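Local coordinates for conserved domain protein (Streptococcus pneumoniae, PDB 2FI0) that is of unknown function but is a small, mainly helical protein carrying a DUF1858 domain, at residues N39-M42 and R43-G47. Numbering follows the deposited sequence.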
loop_
_atom_site.group_PDB
_atom_site.type_symbol
_atom_site.label_atom_id
_atom_site.label_comp_id
_atom_site.label_asym_id
_atom_site.label_seq_id
_atom_site.Cartn_x
_atom_site.Cartn_y
_atom_site.Cartn_z
ATOM N N ASN A 39 4.025 -10.575 -7.254
ATOM C CA ASN A 39 5.164 -11.477 -7.201
ATOM C C ASN A 39 6.160 -11.026 -6.119
ATOM O O ASN A 39 6.594 -9.865 -6.121
ATOM C CB ASN A 39 5.843 -11.545 -8.576
ATOM C CG ASN A 39 6.915 -12.615 -8.645
ATOM O OD1 ASN A 39 8.047 -12.395 -8.216
ATOM N ND2 ASN A 39 6.567 -13.780 -9.200
ATOM N N PRO A 40 6.514 -11.938 -5.183
ATOM C CA PRO A 40 7.438 -11.632 -4.091
ATOM C C PRO A 40 8.778 -11.059 -4.526
ATOM O O PRO A 40 9.282 -10.152 -3.877
ATOM C CB PRO A 40 7.646 -12.987 -3.415
ATOM C CG PRO A 40 6.470 -13.774 -3.758
ATOM C CD PRO A 40 6.018 -13.327 -5.095
ATOM N N LEU A 41 9.363 -11.603 -5.594
ATOM C CA LEU A 41 10.653 -11.129 -6.081
ATOM C C LEU A 41 10.566 -9.645 -6.461
ATOM O O LEU A 41 11.421 -8.860 -6.055
ATOM C CB LEU A 41 11.152 -11.984 -7.258
ATOM C CG LEU A 41 12.480 -11.585 -7.909
ATOM C CD1 LEU A 41 13.618 -11.554 -6.894
ATOM C CD2 LEU A 41 12.804 -12.532 -9.039
ATOM N N MET A 42 9.521 -9.270 -7.203
ATOM C CA MET A 42 9.305 -7.861 -7.580
ATOM C C MET A 42 9.015 -7.001 -6.355
ATOM O O MET A 42 9.611 -5.942 -6.177
ATOM C CB MET A 42 8.134 -7.694 -8.561
ATOM C CG MET A 42 8.319 -8.189 -10.001
ATOM S SD MET A 42 9.781 -7.651 -10.939
ATOM C CE MET A 42 9.816 -5.946 -10.382
ATOM N N ARG A 43 8.086 -7.453 -5.517
ATOM C CA ARG A 43 7.734 -6.715 -4.311
ATOM C C ARG A 43 8.927 -6.521 -3.370
ATOM O O ARG A 43 9.032 -5.490 -2.705
ATOM C CB ARG A 43 6.600 -7.411 -3.561
ATOM C CG ARG A 43 6.136 -6.663 -2.319
ATOM C CD ARG A 43 4.892 -7.300 -1.696
ATOM N NE ARG A 43 5.153 -8.605 -1.084
ATOM C CZ ARG A 43 4.857 -9.783 -1.629
ATOM N NH1 ARG A 43 4.267 -9.875 -2.813
ATOM N NH2 ARG A 43 5.145 -10.895 -0.966
ATOM N N ASN A 44 9.822 -7.498 -3.302
ATOM C CA ASN A 44 10.979 -7.369 -2.420
ATOM C C ASN A 44 12.205 -6.740 -3.094
ATOM O O ASN A 44 13.289 -6.706 -2.503
ATOM C CB ASN A 44 11.298 -8.711 -1.770
ATOM C CG ASN A 44 10.194 -9.171 -0.818
ATOM O OD1 ASN A 44 9.889 -10.360 -0.739
ATOM N ND2 ASN A 44 9.604 -8.229 -0.084
ATOM N N THR A 45 12.018 -6.240 -4.319
ATOM C CA THR A 45 13.020 -5.420 -5.008
ATOM C C THR A 45 12.493 -3.977 -5.137
ATOM O O THR A 45 12.856 -3.108 -4.334
ATOM C CB THR A 45 13.416 -6.009 -6.393
ATOM O OG1 THR A 45 12.245 -6.234 -7.191
ATOM C CG2 THR A 45 14.177 -7.322 -6.227
ATOM N N VAL A 46 11.616 -3.731 -6.113
ATOM C CA VAL A 46 11.037 -2.386 -6.284
ATOM C C VAL A 46 10.251 -1.924 -5.046
ATOM O O VAL A 46 10.339 -0.753 -4.666
ATOM C CB VAL A 46 10.156 -2.243 -7.579
ATOM C CG1 VAL A 46 9.048 -3.280 -7.640
ATOM C CG2 VAL A 46 9.536 -0.841 -7.669
ATOM N N GLY A 47 9.513 -2.843 -4.425
ATOM C CA GLY A 47 8.683 -2.544 -3.246
ATOM C C GLY A 47 9.447 -2.188 -1.976
ATOM O O GLY A 47 8.864 -1.647 -1.031
#
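The hydroxyl of Thr45 sits between two carbonyls near the end of the short helix 40-43, with Thr45 OG1 2.8 Å from Met42 O and 3.0 Å from Leu41 O. A chi1 of 54° swings OG1 back over the turn of helix just completed. Met42 O accepts the amide of Thr45, Thr45 N lying 3.1 Å from it and well above the carbonyl plane, and more weakly the amide of Val46. Met42 CE comes to 3.9 Å from Val46 CG1, a small apolar contact.

Within the helix, Arg43 N meets Asn39 O almost head-on (2.9 Å, N-H...O 175°), and Asn44 N reaches Pro40 O at 2.8 Å. Arg43 runs back beside this turn, its CG anti to the backbone N (chi1 -178°), and a bend at chi3 lays one guanidinium face over Pro40 CA, with Arg43 CZ 4.0 Å from that atom. NH1 is anchored farther back, on Leu37 O and weakly on Ala38 O. At the start of the helix Asn39 is the N-cap, its OD1 weakly accepting from Leu41 N. Beyond this turn, Arg43 touches Val19 and Asn44 touches Ala16, both on helix 15-21.

A one-turn helix thus has side chains attending both ends: an asparagine receives an amide at its start, while toward its finish Met42 O draws the Thr45 amide and, weakly, that of Val46, with the threonine hydroxyl close to it and to Leu41 O, as Asn44 leaves helical geometry and the chain heads into helix 46-49.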